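Local coordinates for protein putative alpha-L-fucosidase (Bacteroides thetaiotaomicron, PDB 3EYP) that probably hydrolyses alpha-L-fucosidic bonds, as a predicted lipoprotein of glycoside hydrolase family 29, at residues W59-K64 with E114-K119; M22-H27 with A66-A71; T52-R57 with G103-E108. One frame throughout, in Å; residues are numbered along the deposited sequence.

All three contacts belong to the first two beta-alpha units of the parallel barrel-type catalytic fold. Interaction 2 joins neighbouring strands 22-26 and 70-76, while interactions 1 and 3 join the helices that follow those strands, 56-65 and 105-116. Interaction 3 holds the start of the helix pair and interaction 1 the far end, with centres about 13 Å apart, tied by a salt bridge from Arg57 NH1 to Glu115 OE2 of 2.6 Å. Interactions 1 and 2 have centres about 9 Å apart and touch where Leu63 CD2 packs on Ala24 CB at 3.4 Å. Interactions 2 and 3 do not touch. At the end of strand 22-26, His27 hydrogen-bonds a glycerol, probably from the crystallisation liquor.

Interaction 1: W59-K64 with E114-K119; sequences WMQTLK and EEYGLK
The phenol ring of Tyr116 carries Met60 over one face, the aliphatic end of Lys64 at its edge and the amide of Gln61 at its hydroxyl. These are the ends of two neighbouring outer helices, 56-65 and 105-116, of a TIM-barrel-like domain. Met60 CB makes a CH-pi contact, 3.7 Å from the Tyr116 ring centroid and 20° off the ring normal. It sits nearer the rim than the centre, over CG and CD1. Lys64 CE lies near the ring plane, on the CD2 side. The amide plane of Gln61 is turned 43° from the ring, and its chain runs out extended beyond CG so that NE2 gives Tyr116 OH a nearly straight hydrogen bond of 2.7 Å. The acceptor lies almost in the amide plane. The bond pins the hydroxyl end and so restrains swing about chi1, while Met60 on the face and Lys64 at the edge limit rotation about the ring axis.

Beyond CB, the Met60 chain bends at chi2 and chi3 and runs past Leu118 in the opposite direction. Its SD comes to 3.6 Å from Leu118 CD1, and CB of Leu63 touches the same methyl at 4.0 Å. Leu63 also reaches Ala24 and Phe26 on strand 22-26, so the apolar layer runs on from between the helices to the barrel wall.

Gly117, the first residue to leave helical angles after helix 105-116, makes a Schellman motif with a positive phi of 73°. The turn brings Leu118 round to face the neighbouring helix just before strand 119-124 begins. Lys64, bent at chi2 and then fully extended, reaches this helix end, and its NZ donates a hydrogen bond to the backbone O of Tyr116, an oxygen whose modelled position is less certain.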
ATOM      1  N   TRP A  59      16.730   6.584   8.664  1.00 40.81           N
ATOM      2  CA  TRP A  59      15.686   5.849   7.944  1.00 39.47           C
ATOM      3  C   TRP A  59      14.554   6.814   7.718  1.00 40.45           C
ATOM      4  O   TRP A  59      13.992   6.804   6.644  1.00 42.04           O
ATOM      5  CB  TRP A  59      15.144   4.642   8.686  1.00 39.88           C
ATOM      6  CG  TRP A  59      16.119   3.626   9.176  1.00 37.54           C
ATOM      7  CD1 TRP A  59      17.490   3.661   9.078  1.00 39.34           C
ATOM      8  CD2 TRP A  59      15.801   2.469   9.906  1.00 37.33           C
ATOM      9  NE1 TRP A  59      18.035   2.580   9.660  1.00 40.31           N
ATOM     10  CE2 TRP A  59      17.028   1.807  10.184  1.00 38.99           C
ATOM     11  CE3 TRP A  59      14.598   1.878  10.296  1.00 36.71           C
ATOM     12  CZ2 TRP A  59      17.096   0.598  10.887  1.00 39.59           C
ATOM     13  CZ3 TRP A  59      14.652   0.670  11.010  1.00 38.31           C
ATOM     14  CH2 TRP A  59      15.908   0.024  11.278  1.00 40.79           C
ATOM     15  N   MET A  60      14.222   7.621   8.736  1.00 39.91           N
ATOM     16  CA  MET A  60      13.061   8.527   8.636  1.00 40.24           C
ATOM     17  C   MET A  60      13.354   9.634   7.631  1.00 40.40           C
ATOM     18  O   MET A  60      12.480  10.121   6.953  1.00 41.89           O
ATOM     19  CB  MET A  60      12.643   9.167   9.953  1.00 40.55           C
ATOM     20  CG  MET A  60      12.018   8.269  11.053  1.00 41.82           C
ATOM     21  SD  MET A  60      10.903   6.943  10.567  1.00 35.89           S
ATOM     22  CE  MET A  60      11.774   5.518  11.152  1.00 42.74           C
ATOM     23  N   GLN A  61      14.594  10.019   7.524  1.00 41.59           N
ATOM     24  CA  GLN A  61      14.967  11.098   6.543  1.00 42.05           C
ATOM     25  C   GLN A  61      14.784  10.602   5.118  1.00 42.85           C
ATOM     26  O   GLN A  61      14.312  11.307   4.213  1.00 42.54           O
ATOM     27  CB  GLN A  61      16.398  11.569   6.790  1.00 43.11           C
ATOM     28  CG  GLN A  61      16.557  12.336   8.079  1.00 44.42           C
ATOM     29  CD  GLN A  61      17.945  12.222   8.705  1.00 49.56           C
ATOM     30  OE1 GLN A  61      18.935  11.987   8.016  1.00 56.65           O
ATOM     31  NE2 GLN A  61      18.016  12.415  10.039  1.00 54.10           N
ATOM     32  N   THR A  62      15.083   9.328   4.942  1.00 42.45           N
ATOM     33  CA  THR A  62      14.807   8.660   3.656  1.00 41.92           C
ATOM     34  C   THR A  62      13.307   8.787   3.275  1.00 41.51           C
ATOM     35  O   THR A  62      12.947   9.146   2.156  1.00 41.04           O
ATOM     36  CB  THR A  62      15.303   7.196   3.652  1.00 42.15           C
ATOM     37  OG1 THR A  62      16.749   7.201   3.662  1.00 42.44           O
ATOM     38  CG2 THR A  62      14.833   6.408   2.385  1.00 40.13           C
ATOM     39  N   LEU A  63      12.472   8.479   4.235  1.00 40.21           N
ATOM     40  CA  LEU A  63      11.033   8.497   4.044  1.00 40.57           C
ATOM     41  C   LEU A  63      10.521   9.887   3.839  1.00 41.44           C
ATOM     42  O   LEU A  63       9.599  10.089   3.060  1.00 41.66           O
ATOM     43  CB  LEU A  63      10.283   7.865   5.203  1.00 40.32           C
ATOM     44  CG  LEU A  63      10.637   6.404   5.476  1.00 41.47           C
ATOM     45  CD1 LEU A  63       9.656   5.798   6.447  1.00 41.77           C
ATOM     46  CD2 LEU A  63      10.805   5.519   4.162  1.00 38.70           C
ATOM     47  N   LYS A  64      11.073  10.850   4.570  1.00 42.92           N
ATOM     48  CA  LYS A  64      10.631  12.239   4.388  1.00 44.65           C
ATOM     49  C   LYS A  64      10.879  12.658   2.943  1.00 44.20           C
ATOM     50  O   LYS A  64       9.986  13.151   2.258  1.00 44.49           O
ATOM     51  CB  LYS A  64      11.344  13.201   5.337  1.00 45.07           C
ATOM     52  CG  LYS A  64      10.894  13.032   6.707  1.00 49.37           C
ATOM     53  CD  LYS A  64       9.532  13.659   6.938  1.00 54.17           C
ATOM     54  CE  LYS A  64       9.145  13.591   8.404  1.00 56.38           C
ATOM     55  NZ  LYS A  64       7.809  14.213   8.599  1.00 59.62           N
ATOM     56  N   GLU A 114       7.998   8.873  15.785  1.00 42.78           N
ATOM     57  CA  GLU A 114       7.327   9.951  16.563  1.00 43.23           C
ATOM     58  C   GLU A 114       7.990  11.283  16.320  1.00 43.20           C
ATOM     59  O   GLU A 114       7.326  12.262  16.036  1.00 43.41           O
ATOM     60  CB  GLU A 114       7.263   9.668  18.042  1.00 44.50           C
ATOM     61  CG  GLU A 114       6.454  10.722  18.753  1.00 47.47           C
ATOM     62  CD  GLU A 114       6.052  10.302  20.143  1.00 55.01           C
ATOM     63  OE1 GLU A 114       5.233  11.060  20.745  1.00 61.36           O
ATOM     64  OE2 GLU A 114       6.548   9.227  20.608  1.00 57.29           O
ATOM     65  N   GLU A 115       9.315  11.292  16.366  1.00 43.13           N
ATOM     66  CA  GLU A 115      10.076  12.494  16.158  1.00 43.80           C
ATOM     67  C   GLU A 115       9.767  13.070  14.801  1.00 43.51           C
ATOM     68  O   GLU A 115       9.685  14.279  14.615  1.00 43.89           O
ATOM     69  CB  GLU A 115      11.588  12.271  16.324  1.00 44.37           C
ATOM     70  CG  GLU A 115      12.391  13.497  16.027  1.00 47.46           C
ATOM     71  CD  GLU A 115      13.877  13.264  16.020  1.00 50.34           C
ATOM     72  OE1 GLU A 115      14.331  12.147  16.315  1.00 50.21           O
ATOM     73  OE2 GLU A 115      14.605  14.199  15.654  1.00 55.17           O
ATOM     74  N   TYR A 116       9.614  12.212  13.805  1.00 42.23           N
ATOM     75  CA  TYR A 116       9.480  12.733  12.452  1.00 41.11           C
ATOM     76  C   TYR A 116       8.032  12.840  12.033  1.00 41.73           C
ATOM     77  O   TYR A 116       7.725  13.162  10.893  1.00 39.83           O
ATOM     78  CB  TYR A 116      10.269  11.867  11.462  1.00 41.70           C
ATOM     79  CG  TYR A 116      11.765  12.205  11.422  1.00 41.20           C
ATOM     80  CD1 TYR A 116      12.622  11.807  12.430  1.00 42.68           C
ATOM     81  CD2 TYR A 116      12.298  12.950  10.380  1.00 42.44           C
ATOM     82  CE1 TYR A 116      13.971  12.141  12.424  1.00 40.55           C
ATOM     83  CE2 TYR A 116      13.636  13.273  10.356  1.00 46.58           C
ATOM     84  CZ  TYR A 116      14.464  12.854  11.385  1.00 43.80           C
ATOM     85  OH  TYR A 116      15.803  13.161  11.357  1.00 48.68           O
ATOM     86  N   GLY A 117       7.128  12.492  12.922  1.00 40.58           N
ATOM     87  CA  GLY A 117       5.721  12.560  12.547  1.00 42.81           C
ATOM     88  C   GLY A 117       5.151  11.534  11.595  1.00 43.75           C
ATOM     89  O   GLY A 117       4.165  11.775  10.894  1.00 44.69           O
ATOM     90  N   LEU A 118       5.773  10.369  11.632  1.00 44.45           N
ATOM     91  CA  LEU A 118       5.469   9.247  10.744  1.00 43.99           C
ATOM     92  C   LEU A 118       4.706   8.195  11.535  1.00 43.83           C
ATOM     93  O   LEU A 118       4.843   8.089  12.734  1.00 42.92           O
ATOM     94  CB  LEU A 118       6.759   8.717  10.147  1.00 44.78           C
ATOM     95  CG  LEU A 118       7.532   9.751   9.317  1.00 46.97           C
ATOM     96  CD1 LEU A 118       8.732   9.133   8.649  1.00 51.42           C
ATOM     97  CD2 LEU A 118       6.618  10.395   8.293  1.00 52.05           C
ATOM     98  N   LYS A 119       3.815   7.481  10.858  1.00 42.25           N
ATOM     99  CA  LYS A 119       3.042   6.445  11.511  1.00 41.83           C
ATOM    100  C   LYS A 119       3.820   5.131  11.558  1.00 40.78           C
ATOM    101  O   LYS A 119       4.230   4.600  10.529  1.00 41.15           O
ATOM    102  CB  LYS A 119       1.673   6.233  10.806  1.00 42.41           C
ATOM    103  CG  LYS A 119       0.808   7.517  10.715  1.00 42.11           C
ATOM    104  CD  LYS A 119      -0.266   7.403   9.566  1.00 43.37           C
ATOM    105  CE  LYS A 119      -1.487   8.240   9.930  1.00 41.71           C
ATOM    106  NZ  LYS A 119      -2.391   8.539   8.812  1.00 38.19           N
TER

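Interaction 2: M22-H27 with A66-A71; sequences MIAFFH and AGIPAA
Strands 22-26 and 70-76 are parallel neighbours in the beta wall of the TIM-barrel-like domain, linked through helix 56-65 in a beta-alpha-beta crossover, and one backbone hydrogen bond between these segments joins them. Ala24 N donates to Ala70 O at 2.7 Å, with an N-H...O angle of 171°. The donor stands above the carbonyl plane of Ala70, and the bond is nevertheless short. Two CA-H...O contacts flank it: Ile23 CA approaches that same oxygen, and Ala71 CA meets Ala24 O at 3.4 Å. Ala24 then bonds onward to Ile72, continuing the parallel ladder.

Apolar packing falls on two sides. On the side facing helix 56-65, Ala24 and Ala71 are paired, and Phe26 reaches back along the strand until its CE2 lies 3.7 Å from Ala71 CB. Ile68, in the loop before the strand, carries this layer towards Met22. Its CG2, anti to the backbone N, fits against Ala24, 3.3 Å from Ala24 N and 4.0 Å from Ala24 CB, while CG1 and CD1 cross obliquely against Met22 CE. An alanine here would lose both of these branches and would probably loosen the packing against Met22 and Ala24. On the other side, Ile23 CG2 touches Ala70 CB at 4.2 Å.

Pro69 adds a contact of its own, setting CD 3.2 Å from Met22 O. With one direct hydrogen bond, supported by CA-H...O contacts and apolar packing, the contact implies a tightly buried seam in which small alanines let the strands and helix come close.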
ATOM      1  N   MET A  22       1.523   5.381   0.064  1.00 40.02           N
ATOM      2  CA  MET A  22       2.764   4.581   0.180  1.00 39.85           C
ATOM      3  C   MET A  22       3.088   4.298   1.653  1.00 39.88           C
ATOM      4  O   MET A  22       2.741   5.070   2.572  1.00 42.31           O
ATOM      5  CB  MET A  22       3.942   5.342  -0.458  1.00 40.72           C
ATOM      6  CG  MET A  22       4.056   5.311  -1.988  1.00 40.78           C
ATOM      7  SD  MET A  22       5.412   6.183  -2.802  1.00 38.07           S
ATOM      8  CE  MET A  22       6.731   5.028  -2.629  1.00 41.73           C
ATOM      9  N   ILE A  23       3.730   3.174   1.882  1.00 38.93           N
ATOM     10  CA  ILE A  23       4.199   2.722   3.228  1.00 39.13           C
ATOM     11  C   ILE A  23       5.614   2.152   3.094  1.00 39.34           C
ATOM     12  O   ILE A  23       5.901   1.466   2.105  1.00 40.62           O
ATOM     13  CB  ILE A  23       3.273   1.649   3.848  1.00 38.24           C
ATOM     14  CG1 ILE A  23       1.835   2.095   3.839  1.00 40.81           C
ATOM     15  CG2 ILE A  23       3.709   1.311   5.244  1.00 41.18           C
ATOM     16  CD1 ILE A  23       0.798   0.995   4.285  1.00 40.87           C
ATOM     17  N   ALA A  24       6.545   2.472   4.000  1.00 38.95           N
ATOM     18  CA  ALA A  24       7.838   1.758   3.951  1.00 38.48           C
ATOM     19  C   ALA A  24       7.863   0.446   4.738  1.00 37.99           C
ATOM     20  O   ALA A  24       7.257   0.320   5.754  1.00 37.21           O
ATOM     21  CB  ALA A  24       8.997   2.655   4.379  1.00 39.85           C
ATOM     22  N   PHE A  25       8.580  -0.545   4.184  1.00 37.27           N
ATOM     23  CA  PHE A  25       8.877  -1.787   4.890  1.00 37.11           C
ATOM     24  C   PHE A  25      10.365  -1.680   5.229  1.00 36.42           C
ATOM     25  O   PHE A  25      11.113  -1.096   4.491  1.00 37.82           O
ATOM     26  CB  PHE A  25       8.753  -2.995   3.948  1.00 37.11           C
ATOM     27  CG  PHE A  25       7.854  -4.099   4.429  1.00 40.39           C
ATOM     28  CD1 PHE A  25       7.577  -4.300   5.777  1.00 38.29           C
ATOM     29  CD2 PHE A  25       7.305  -4.995   3.486  1.00 39.90           C
ATOM     30  CE1 PHE A  25       6.811  -5.308   6.165  1.00 40.61           C
ATOM     31  CE2 PHE A  25       6.518  -6.028   3.887  1.00 41.12           C
ATOM     32  CZ  PHE A  25       6.243  -6.190   5.207  1.00 42.01           C
ATOM     33  N   PHE A  26      10.734  -2.174   6.387  1.00 36.77           N
ATOM     34  CA  PHE A  26      12.125  -2.214   6.840  1.00 35.85           C
ATOM     35  C   PHE A  26      12.400  -3.615   7.314  1.00 36.92           C
ATOM     36  O   PHE A  26      12.068  -3.982   8.452  1.00 36.88           O
ATOM     37  CB  PHE A  26      12.411  -1.245   7.989  1.00 37.49           C
ATOM     38  CG  PHE A  26      12.374   0.215   7.597  1.00 35.34           C
ATOM     39  CD1 PHE A  26      13.107   0.670   6.559  1.00 40.11           C
ATOM     40  CD2 PHE A  26      11.601   1.112   8.314  1.00 35.54           C
ATOM     41  CE1 PHE A  26      13.072   1.976   6.196  1.00 38.92           C
ATOM     42  CE2 PHE A  26      11.564   2.440   7.956  1.00 37.73           C
ATOM     43  CZ  PHE A  26      12.269   2.869   6.890  1.00 36.78           C
ATOM     44  N   HIS A  27      12.963  -4.415   6.416  1.00 35.39           N
ATOM     45  CA  HIS A  27      13.347  -5.782   6.712  1.00 35.16           C
ATOM     46  C   HIS A  27      14.800  -5.778   7.242  1.00 36.45           C
ATOM     47  O   HIS A  27      15.747  -5.516   6.509  1.00 38.06           O
ATOM     48  CB  HIS A  27      13.283  -6.702   5.493  1.00 35.45           C
ATOM     49  CG  HIS A  27      11.929  -7.269   5.238  1.00 36.83           C
ATOM     50  ND1 HIS A  27      10.879  -6.481   4.824  1.00 36.00           N
ATOM     51  CD2 HIS A  27      11.430  -8.529   5.384  1.00 38.96           C
ATOM     52  CE1 HIS A  27       9.792  -7.231   4.720  1.00 41.84           C
ATOM     53  NE2 HIS A  27      10.094  -8.477   5.041  1.00 38.84           N
ATOM     54  N   ALA A  66      11.112  10.997   0.513  1.00 45.78           N
ATOM     55  CA  ALA A  66      10.432  10.145  -0.442  1.00 44.89           C
ATOM     56  C   ALA A  66       8.944  10.288  -0.417  1.00 44.60           C
ATOM     57  O   ALA A  66       8.259   9.634  -1.175  1.00 43.52           O
ATOM     58  CB  ALA A  66      10.819   8.730  -0.279  1.00 44.20           C
ATOM     59  N   GLY A  67       8.489  11.176   0.444  1.00 44.76           N
ATOM     60  CA  GLY A  67       7.073  11.436   0.674  1.00 45.02           C
ATOM     61  C   GLY A  67       6.260  10.309   1.280  1.00 44.22           C
ATOM     62  O   GLY A  67       5.051  10.230   1.046  1.00 45.18           O
ATOM     63  N   ILE A  68       6.923   9.437   2.036  1.00 41.80           N
ATOM     64  CA  ILE A  68       6.287   8.225   2.650  1.00 40.72           C
ATOM     65  C   ILE A  68       5.837   8.487   4.087  1.00 40.50           C
ATOM     66  O   ILE A  68       6.681   8.813   4.940  1.00 40.90           O
ATOM     67  CB  ILE A  68       7.247   6.959   2.588  1.00 40.23           C
ATOM     68  CG1 ILE A  68       7.551   6.578   1.127  1.00 39.70           C
ATOM     69  CG2 ILE A  68       6.638   5.698   3.354  1.00 36.69           C
ATOM     70  CD1 ILE A  68       8.751   5.526   0.893  1.00 38.71           C
ATOM     71  N   PRO A  69       4.530   8.364   4.372  1.00 39.60           N
ATOM     72  CA  PRO A  69       3.988   8.840   5.659  1.00 39.69           C
ATOM     73  C   PRO A  69       3.965   7.812   6.764  1.00 39.29           C
ATOM     74  O   PRO A  69       3.610   8.108   7.924  1.00 38.71           O
ATOM     75  CB  PRO A  69       2.553   9.202   5.283  1.00 41.07           C
ATOM     76  CG  PRO A  69       2.258   8.174   4.161  1.00 39.60           C
ATOM     77  CD  PRO A  69       3.447   8.088   3.402  1.00 40.42           C
ATOM     78  N   ALA A  70       4.369   6.589   6.404  1.00 38.35           N
ATOM     79  CA  ALA A  70       4.206   5.436   7.318  1.00 37.69           C
ATOM     80  C   ALA A  70       5.262   4.337   7.048  1.00 37.67           C
ATOM     81  O   ALA A  70       5.839   4.246   5.958  1.00 38.06           O
ATOM     82  CB  ALA A  70       2.762   4.884   7.290  1.00 36.73           C
ATOM     83  N   ALA A  71       5.580   3.622   8.115  1.00 38.02           N
ATOM     84  CA  ALA A  71       6.671   2.630   8.166  1.00 38.67           C
ATOM     85  C   ALA A  71       6.342   1.447   9.060  1.00 38.23           C
ATOM     86  O   ALA A  71       5.842   1.611  10.139  1.00 40.87           O
ATOM     87  CB  ALA A  71       8.028   3.268   8.624  1.00 37.86           C
TER

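Interaction 3: T52-R57 with G103-E108; sequences TALDCR and GDVVRE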
ATOM      1  N   THR A  52      26.529  -1.325  13.549  1.00 42.33           N
ATOM      2  CA  THR A  52      27.677  -0.534  14.021  1.00 43.49           C
ATOM      3  C   THR A  52      27.463   0.950  14.000  1.00 43.02           C
ATOM      4  O   THR A  52      28.187   1.689  14.653  1.00 43.60           O
ATOM      5  CB  THR A  52      28.942  -0.919  13.310  1.00 43.71           C
ATOM      6  OG1 THR A  52      28.783  -0.846  11.872  1.00 45.48           O
ATOM      7  CG2 THR A  52      29.344  -2.384  13.773  1.00 45.70           C
ATOM      8  N   ALA A  53      26.408   1.375  13.340  1.00 40.91           N
ATOM      9  CA  ALA A  53      26.119   2.792  13.255  1.00 40.40           C
ATOM     10  C   ALA A  53      24.633   3.050  13.069  1.00 38.89           C
ATOM     11  O   ALA A  53      24.243   3.895  12.281  1.00 38.45           O
ATOM     12  CB  ALA A  53      26.915   3.448  12.092  1.00 39.94           C
ATOM     13  N   LEU A  54      23.850   2.295  13.821  1.00 39.11           N
ATOM     14  CA  LEU A  54      22.383   2.263  13.658  1.00 40.64           C
ATOM     15  C   LEU A  54      21.778   3.620  13.973  1.00 40.76           C
ATOM     16  O   LEU A  54      22.094   4.278  14.981  1.00 41.26           O
ATOM     17  CB  LEU A  54      21.741   1.189  14.547  1.00 39.82           C
ATOM     18  CG  LEU A  54      20.212   1.208  14.616  1.00 43.17           C
ATOM     19  CD1 LEU A  54      19.668   0.426  13.370  1.00 45.72           C
ATOM     20  CD2 LEU A  54      19.607   0.619  15.896  1.00 45.54           C
ATOM     21  N   ASP A  55      20.926   4.055  13.066  1.00 40.48           N
ATOM     22  CA  ASP A  55      20.244   5.354  13.212  1.00 41.42           C
ATOM     23  C   ASP A  55      18.930   5.369  12.479  1.00 39.78           C
ATOM     24  O   ASP A  55      18.855   5.578  11.267  1.00 40.81           O
ATOM     25  CB  ASP A  55      21.098   6.502  12.673  1.00 41.47           C
ATOM     26  CG  ASP A  55      20.547   7.854  13.032  1.00 44.05           C
ATOM     27  OD1 ASP A  55      19.451   7.953  13.602  1.00 44.67           O
ATOM     28  OD2 ASP A  55      21.232   8.843  12.744  1.00 47.80           O
ATOM     29  N   CYS A  56      17.925   5.072  13.242  1.00 40.03           N
ATOM     30  CA  CYS A  56      16.509   5.057  12.723  1.00 41.24           C
ATOM     31  C   CYS A  56      16.059   6.443  12.231  1.00 41.50           C
ATOM     32  O   CYS A  56      15.089   6.574  11.471  1.00 39.73           O
ATOM     33  CB  CYS A  56      15.559   4.520  13.753  1.00 40.61           C
ATOM     34  SG  CYS A  56      15.792   2.732  14.079  1.00 41.07           S
ATOM     35  N   ARG A  57      16.782   7.478  12.661  1.00 42.10           N
ATOM     36  CA  ARG A  57      16.479   8.850  12.211  1.00 42.23           C
ATOM     37  C   ARG A  57      16.853   8.966  10.738  1.00 42.49           C
ATOM     38  O   ARG A  57      16.132   9.583   9.923  1.00 43.48           O
ATOM     39  CB  ARG A  57      17.199   9.918  13.066  1.00 43.90           C
ATOM     40  CG  ARG A  57      16.754   9.925  14.590  1.00 43.54           C
ATOM     41  CD  ARG A  57      17.533  10.977  15.392  1.00 47.36           C
ATOM     42  NE  ARG A  57      16.964  12.288  15.159  1.00 51.41           N
ATOM     43  CZ  ARG A  57      17.482  13.249  14.385  1.00 56.89           C
ATOM     44  NH1 ARG A  57      16.824  14.381  14.250  1.00 57.48           N
ATOM     45  NH2 ARG A  57      18.663  13.117  13.782  1.00 58.51           N
ATOM     46  N   GLY A 103      20.208  -2.974  24.063  1.00 39.67           N
ATOM     47  CA  GLY A 103      19.535  -2.181  23.034  1.00 39.13           C
ATOM     48  C   GLY A 103      18.088  -2.606  22.808  1.00 39.44           C
ATOM     49  O   GLY A 103      17.608  -3.647  23.309  1.00 40.29           O
ATOM     50  N   ASP A 104      17.419  -1.794  22.023  1.00 39.08           N
ATOM     51  CA  ASP A 104      16.018  -2.031  21.618  1.00 38.32           C
ATOM     52  C   ASP A 104      15.765  -1.304  20.316  1.00 37.75           C
ATOM     53  O   ASP A 104      15.616  -0.103  20.257  1.00 37.37           O
ATOM     54  CB  ASP A 104      15.090  -1.588  22.744  1.00 37.96           C
ATOM     55  CG  ASP A 104      13.600  -1.874  22.472  1.00 38.70           C
ATOM     56  OD1 ASP A 104      13.205  -2.143  21.303  1.00 37.95           O
ATOM     57  OD2 ASP A 104      12.826  -1.761  23.436  1.00 37.50           O
ATOM     58  N   VAL A 105      15.805  -2.067  19.246  1.00 38.21           N
ATOM     59  CA  VAL A 105      15.645  -1.498  17.920  1.00 37.89           C
ATOM     60  C   VAL A 105      14.192  -1.016  17.700  1.00 37.09           C
ATOM     61  O   VAL A 105      13.983   0.062  17.140  1.00 37.88           O
ATOM     62  CB  VAL A 105      16.089  -2.464  16.797  1.00 37.22           C
ATOM     63  CG1 VAL A 105      15.981  -1.763  15.490  1.00 36.57           C
ATOM     64  CG2 VAL A 105      17.555  -2.935  17.034  1.00 38.25           C
ATOM     65  N   VAL A 106      13.245  -1.743  18.239  1.00 36.80           N
ATOM     66  CA  VAL A 106      11.822  -1.343  18.138  1.00 37.88           C
ATOM     67  C   VAL A 106      11.640   0.055  18.803  1.00 38.31           C
ATOM     68  O   VAL A 106      11.073   0.955  18.223  1.00 39.77           O
ATOM     69  CB  VAL A 106      10.811  -2.375  18.652  1.00 38.24           C
ATOM     70  CG1 VAL A 106       9.403  -1.870  18.433  1.00 37.57           C
ATOM     71  CG2 VAL A 106      10.912  -3.745  17.844  1.00 35.73           C
ATOM     72  N   ARG A 107      12.225   0.216  19.971  1.00 39.07           N
ATOM     73  CA  ARG A 107      12.251   1.505  20.687  1.00 38.54           C
ATOM     74  C   ARG A 107      12.789   2.624  19.791  1.00 39.03           C
ATOM     75  O   ARG A 107      12.138   3.611  19.578  1.00 40.65           O
ATOM     76  CB  ARG A 107      13.112   1.432  21.944  1.00 39.99           C
ATOM     77  CG  ARG A 107      12.982   2.610  22.945  1.00 39.80           C
ATOM     78  CD  ARG A 107      11.538   3.002  23.292  1.00 42.84           C
ATOM     79  NE  ARG A 107      10.937   1.989  24.166  1.00 42.68           N
ATOM     80  CZ  ARG A 107       9.640   1.819  24.354  1.00 45.63           C
ATOM     81  NH1 ARG A 107       8.768   2.611  23.774  1.00 47.21           N
ATOM     82  NH2 ARG A 107       9.203   0.860  25.151  1.00 42.70           N
ATOM     83  N   GLU A 108      14.015   2.479  19.325  1.00 39.75           N
ATOM     84  CA  GLU A 108      14.654   3.450  18.409  1.00 38.79           C
ATOM     85  C   GLU A 108      13.762   3.817  17.214  1.00 39.68           C
ATOM     86  O   GLU A 108      13.607   4.980  16.822  1.00 38.87           O
ATOM     87  CB  GLU A 108      16.018   2.916  17.940  1.00 40.68           C
ATOM     88  CG  GLU A 108      16.940   2.657  19.164  1.00 42.74           C
ATOM     89  CD  GLU A 108      18.431   2.683  18.904  1.00 46.14           C
ATOM     90  OE1 GLU A 108      18.891   3.268  17.902  1.00 45.06           O
ATOM     91  OE2 GLU A 108      19.156   2.164  19.792  1.00 46.31           O
TER
HETATM   92  O   HOH W   1      21.489   3.328  17.687  1.00 45.46           O
HETATM   93  O   HOH W   2      18.284   5.127  16.169  1.00 47.76           O
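This is a water-mediated contact between the beginnings of two adjacent helices, 56-65 and 105-116, on the outside of the TIM-barrel-like domain. No direct hydrogen bond crosses it; Glu108 does most of the joining. Its chain, extended beyond CG, brings OE1 to two waters. One water donates to OE1 at 2.6 Å and also to Leu54 O. The second gives OE1 an equally short bond and accepts from Cys56 N at 2.9 Å. The carboxylate thus reaches both a carbonyl and an amide around the start of helix 56-65, while its OE2 is held by a salt bridge to Lys99.

Direct packing is modest. Leu54, its CG anti to the backbone N (chi1 171°), meets Glu108 tip to tip, CD2 lying 3.4 Å from OE1. The same methyl brushes Val105 CG2 at 4.3 Å. Cys56 lies against the glutamate's root: CB faces Glu108 O, and SG comes to 3.9 Å from Glu108 CB.

Each helix has an aspartate N-cap, but the two bonds differ. Asp55 OD1 accepts from the N-H two residues on, at Arg57, bent to 139°; Asp104 OD1 accepts from the N-H three residues on, at Arg107, nearly straight at 170°. Each oxygen is met from above its carboxylate plane. The positive ends of the helix dipoles would probably favour charge on both caps.

Glu108, its oxygens engaged by Lys99 and two donating waters, would probably remain ionised even with a leucine methyl against OE1, and the same waters link that charge to Leu54 O and Cys56 N.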